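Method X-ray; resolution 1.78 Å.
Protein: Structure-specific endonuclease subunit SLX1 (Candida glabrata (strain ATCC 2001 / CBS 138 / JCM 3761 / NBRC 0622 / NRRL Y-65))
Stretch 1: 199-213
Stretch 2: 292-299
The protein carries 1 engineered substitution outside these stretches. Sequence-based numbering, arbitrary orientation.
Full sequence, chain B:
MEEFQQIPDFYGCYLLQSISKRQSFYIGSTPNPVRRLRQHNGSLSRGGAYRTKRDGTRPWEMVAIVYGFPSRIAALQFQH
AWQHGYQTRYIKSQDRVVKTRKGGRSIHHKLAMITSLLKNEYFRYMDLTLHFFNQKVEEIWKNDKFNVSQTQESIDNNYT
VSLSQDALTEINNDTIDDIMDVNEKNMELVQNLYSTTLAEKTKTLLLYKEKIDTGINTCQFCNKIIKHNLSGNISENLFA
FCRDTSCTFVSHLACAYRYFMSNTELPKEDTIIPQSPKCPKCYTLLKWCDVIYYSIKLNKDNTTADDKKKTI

Stretch 1 (199-213) AEKTKTLLLYKEKID
Stretch 2, residues 292-299: IYYSIKLN

Residues 199-213 and 292-299 of the SLX1 chain are both helical, each continuing a helix that begins earlier in the sequence. Phi runs from -73° to -50° and psi from -53° to -35°, helical throughout, and i to i+4 hydrogen bonds run from Lys203 N to Ala199 O (2.9 Å) through Asp213 N to Lys209 O (2.8 Å) in the first helix. In the second they run from Ile296 N to Ile292 O (2.9 Å) to a weak bond from Asn299 N to Ser295 O (3.3 Å). The helix axes approach to 10.6 Å and cross at -64°, with their N-to-C directions 64° apart. Two CA pairs set the register: Leu205 CA lies 6.6 Å from Tyr294 CA, and Lys209 CA 6.8 Å from Leu298 CA. The contact buries 536 Å² and contains no hydrogen bond between the helices, so packing and ring interactions account for it.

Ile292 (chi1 m, chi2 m) is out of reach of the first helix. Tyr293 points toward it, with chi1 t and chi2 80°, and offers one ring face to Lys201. The lysine is m at chi1 and t at chi2 to chi4; this extended chain carries NZ to 3.5 Å from the Tyr293 ring centroid, only 13° off the normal, a cation-pi arrangement. Lys201 CE, 3.9 Å from the same centroid, adds a CH-pi contact. Leu205 CD1 approaches Tyr293 OH to 3.7 Å.

Tyr294 gives up the most surface to the contact. With chi1 m and chi2 -72°, its side chain enters a hole formed by Lys201, Thr204, Leu205 and Tyr208. The hydroxyl lies against the first helix, with Tyr294 OH 3.4 Å from Thr204 CB and 3.6 Å from Lys201 CA. Tyr208 (chi1 m, chi2 -25°) directs its ring edge at the Tyr294 face; the planes stand at 89°, the centroids are 5.1 Å apart, and Tyr208 CE2 comes to 3.6 Å from Tyr294 CG. Thr204, m at chi1, places CG2 4.0 Å from the Tyr294 ring centroid in a CH-pi contact, whereas Leu205 CD2 meets the ring edge 3.7 Å from Tyr294 CD1.

Ser295 (chi1 t) points away, and Ile296 (m, t) is out of reach. One turn beyond Tyr293, Lys297 points toward the first helix with chi angles t, t, t, p, bringing its CD to 3.7 Å from Leu205 CD1. Together with Tyr293, Tyr294 and Leu298, it forms the hole that receives Leu205 (m, t), whose CA-to-CB bond is sideways although the end of its side chain comes nearer.

Leu298 (m, t) reciprocates as a knob among Leu205, Tyr208, Lys209 and Ile212. Its CD2 lies 3.7 Å from Leu205 O and 3.9 Å from Leu205 CD2, while its CD1 lies 3.7 Å from Tyr208 CB and 4.2 Å from CD1 of Ile212 (m, t). Lys209 (t, t, t, p) leads its end away, forming a salt bridge within its own helix, with NZ 3.3 Å from Asp213 OD2. Asn299 (chi1 t) points away.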

# COMPACT_ATOMS: atom_id res chain seq x y z
N ALA B 199 -3.89 14.31 -8.09
CA ALA B 199 -3.28 15.32 -8.96
C ALA B 199 -1.76 15.16 -9.02
O ALA B 199 -1.13 15.39 -10.07
CB ALA B 199 -3.65 16.72 -8.45
N GLU B 200 -1.17 14.80 -7.89
CA GLU B 200 0.27 14.60 -7.85
C GLU B 200 0.71 13.40 -8.69
O GLU B 200 1.72 13.47 -9.38
CB GLU B 200 0.78 14.41 -6.41
CG GLU B 200 0.71 15.72 -5.61
CD GLU B 200 1.06 15.56 -4.12
OE1 GLU B 200 0.90 14.44 -3.55
OE2 GLU B 200 1.48 16.58 -3.52
N LYS B 201 -0.04 12.30 -8.60
CA LYS B 201 0.29 11.14 -9.43
C LYS B 201 0.10 11.50 -10.91
O LYS B 201 0.87 11.04 -11.76
CB LYS B 201 -0.59 9.95 -9.08
CG LYS B 201 -0.10 9.29 -7.77
CD LYS B 201 -0.91 8.03 -7.44
CE LYS B 201 -0.12 7.16 -6.41
NZ LYS B 201 -0.68 5.77 -6.39
N THR B 202 -0.96 12.25 -11.20
CA THR B 202 -1.18 12.66 -12.61
C THR B 202 0.00 13.43 -13.14
O THR B 202 0.50 13.15 -14.24
CB THR B 202 -2.49 13.50 -12.75
OG1 THR B 202 -3.58 12.70 -12.23
CG2 THR B 202 -2.75 13.85 -14.20
N LYS B 203 0.43 14.43 -12.37
CA LYS B 203 1.56 15.26 -12.77
C LYS B 203 2.85 14.42 -12.96
O LYS B 203 3.57 14.59 -13.97
CB LYS B 203 1.79 16.37 -11.73
CG LYS B 203 3.01 17.28 -12.03
CD LYS B 203 3.31 18.17 -10.82
CE LYS B 203 4.52 19.06 -11.04
NZ LYS B 203 4.27 20.19 -11.99
N THR B 204 3.13 13.55 -12.01
CA THR B 204 4.34 12.73 -12.08
C THR B 204 4.30 11.75 -13.27
O THR B 204 5.30 11.59 -13.97
CB THR B 204 4.56 11.98 -10.75
OG1 THR B 204 4.61 12.97 -9.72
CG2 THR B 204 5.89 11.20 -10.75
N LEU B 205 3.16 11.13 -13.52
CA LEU B 205 3.01 10.25 -14.70
C LEU B 205 3.34 11.03 -15.96
O LEU B 205 4.06 10.54 -16.81
CB LEU B 205 1.58 9.68 -14.81
CG LEU B 205 1.27 8.54 -13.87
CD1 LEU B 205 -0.24 8.48 -13.54
CD2 LEU B 205 1.75 7.21 -14.54
N LEU B 206 2.79 12.24 -16.09
CA LEU B 206 3.05 13.05 -17.28
C LEU B 206 4.54 13.33 -17.46
O LEU B 206 5.08 13.24 -18.56
CB LEU B 206 2.27 14.37 -17.19
CG LEU B 206 0.75 14.31 -17.38
CD1 LEU B 206 0.09 15.70 -17.19
CD2 LEU B 206 0.42 13.74 -18.75
N LEU B 207 5.22 13.67 -16.37
CA LEU B 207 6.67 13.93 -16.45
C LEU B 207 7.49 12.69 -16.84
O LEU B 207 8.42 12.81 -17.68
CB LEU B 207 7.18 14.48 -15.11
CG LEU B 207 6.77 15.91 -14.76
CD1 LEU B 207 7.03 16.21 -13.27
CD2 LEU B 207 7.53 16.90 -15.65
N TYR B 208 7.18 11.52 -16.27
CA TYR B 208 7.86 10.28 -16.70
C TYR B 208 7.58 9.93 -18.17
O TYR B 208 8.47 9.50 -18.91
CB TYR B 208 7.44 9.11 -15.82
CG TYR B 208 7.90 9.22 -14.39
CD1 TYR B 208 9.03 9.97 -14.04
CD2 TYR B 208 7.23 8.50 -13.37
CE1 TYR B 208 9.45 10.04 -12.68
CE2 TYR B 208 7.65 8.59 -12.05
CZ TYR B 208 8.75 9.32 -11.72
OH TYR B 208 9.10 9.34 -10.37
N LYS B 209 6.33 10.07 -18.57
CA LYS B 209 5.93 9.78 -19.95
C LYS B 209 6.73 10.64 -20.91
O LYS B 209 7.15 10.16 -21.98
CB LYS B 209 4.41 10.01 -20.14
CG LYS B 209 3.97 9.84 -21.61
CD LYS B 209 2.46 10.03 -21.80
CE LYS B 209 2.06 9.94 -23.28
NZ LYS B 209 2.82 8.82 -23.96
N GLU B 210 6.94 11.91 -20.56
CA GLU B 210 7.76 12.78 -21.40
C GLU B 210 9.18 12.26 -21.51
O GLU B 210 9.78 12.34 -22.57
CB GLU B 210 7.76 14.22 -20.87
N LYS B 211 9.74 11.73 -20.42
CA LYS B 211 11.08 11.17 -20.47
C LYS B 211 11.12 10.01 -21.44
O LYS B 211 12.06 9.89 -22.19
CB LYS B 211 11.56 10.69 -19.08
CG LYS B 211 11.79 11.82 -18.09
CD LYS B 211 12.08 11.23 -16.71
CE LYS B 211 12.03 12.28 -15.61
NZ LYS B 211 13.37 12.88 -15.48
N ILE B 212 10.12 9.14 -21.41
CA ILE B 212 10.09 7.97 -22.29
C ILE B 212 9.96 8.43 -23.74
O ILE B 212 10.76 8.07 -24.60
CB ILE B 212 8.92 7.03 -21.95
CG1 ILE B 212 9.10 6.44 -20.55
CG2 ILE B 212 8.87 5.85 -22.91
CD1 ILE B 212 7.82 5.75 -20.06
N ASP B 213 8.95 9.28 -23.97
CA ASP B 213 8.65 9.87 -25.28
C ASP B 213 9.83 10.51 -25.98
O ASP B 213 9.94 10.43 -27.22
CB ASP B 213 7.54 10.91 -25.15
CG ASP B 213 6.19 10.28 -24.97
OD1 ASP B 213 6.11 9.04 -25.04
OD2 ASP B 213 5.20 11.03 -24.77
N ILE B 292 6.79 0.64 -8.81
CA ILE B 292 5.92 -0.25 -9.56
C ILE B 292 4.66 0.45 -10.04
O ILE B 292 4.16 0.20 -11.17
CB ILE B 292 5.52 -1.46 -8.68
CG1 ILE B 292 6.79 -2.30 -8.30
CG2 ILE B 292 4.56 -2.37 -9.45
CD1 ILE B 292 7.67 -2.79 -9.55
N TYR B 293 4.11 1.31 -9.18
CA TYR B 293 2.91 2.06 -9.56
C TYR B 293 3.13 2.78 -10.91
O TYR B 293 2.38 2.60 -11.86
CB TYR B 293 2.50 3.10 -8.51
CG TYR B 293 1.42 4.04 -9.03
CD1 TYR B 293 0.07 3.63 -9.06
CD2 TYR B 293 1.76 5.30 -9.56
CE1 TYR B 293 -0.94 4.47 -9.62
CE2 TYR B 293 0.78 6.15 -10.11
CZ TYR B 293 -0.57 5.72 -10.14
OH TYR B 293 -1.51 6.53 -10.64
N TYR B 294 4.21 3.54 -11.00
CA TYR B 294 4.41 4.29 -12.22
C TYR B 294 4.81 3.37 -13.38
O TYR B 294 4.41 3.59 -14.53
CB TYR B 294 5.46 5.37 -12.01
CG TYR B 294 4.94 6.48 -11.11
CD1 TYR B 294 3.97 7.38 -11.58
CD2 TYR B 294 5.39 6.60 -9.80
CE1 TYR B 294 3.45 8.39 -10.75
CE2 TYR B 294 4.90 7.62 -8.96
CZ TYR B 294 3.91 8.48 -9.43
OH TYR B 294 3.43 9.51 -8.63
N SER B 295 5.60 2.35 -13.06
CA SER B 295 6.10 1.43 -14.07
C SER B 295 4.96 0.78 -14.82
O SER B 295 4.89 0.80 -16.06
CB SER B 295 7.00 0.34 -13.41
OG SER B 295 7.65 -0.35 -14.47
N ILE B 296 4.04 0.21 -14.08
CA ILE B 296 2.93 -0.50 -14.71
C ILE B 296 1.95 0.44 -15.36
O ILE B 296 1.51 0.21 -16.49
CB ILE B 296 2.20 -1.37 -13.67
CG1 ILE B 296 3.13 -2.48 -13.17
CG2 ILE B 296 0.90 -1.93 -14.25
CD1 ILE B 296 2.45 -3.28 -12.08
N LYS B 297 1.65 1.57 -14.72
CA LYS B 297 0.65 2.46 -15.32
C LYS B 297 1.15 3.11 -16.61
O LYS B 297 0.37 3.36 -17.54
CB LYS B 297 0.25 3.54 -14.31
CG LYS B 297 -0.99 4.31 -14.80
CD LYS B 297 -1.59 4.99 -13.60
CE LYS B 297 -2.85 5.73 -14.01
NZ LYS B 297 -3.86 4.86 -14.66
N LEU B 298 2.45 3.41 -16.67
CA LEU B 298 2.98 3.96 -17.91
C LEU B 298 2.85 2.95 -19.04
O LEU B 298 2.55 3.30 -20.16
CB LEU B 298 4.44 4.39 -17.74
CG LEU B 298 4.58 5.66 -16.87
CD1 LEU B 298 6.01 5.76 -16.32
CD2 LEU B 298 4.19 6.94 -17.62
N ASN B 299 3.08 1.68 -18.73
CA ASN B 299 3.03 0.64 -19.75
C ASN B 299 1.60 0.42 -20.21
O ASN B 299 1.36 0.14 -21.37
CB ASN B 299 3.64 -0.65 -19.20
CG ASN B 299 3.65 -1.78 -20.24
OD1 ASN B 299 3.07 -2.85 -20.03
ND2 ASN B 299 4.27 -1.52 -21.37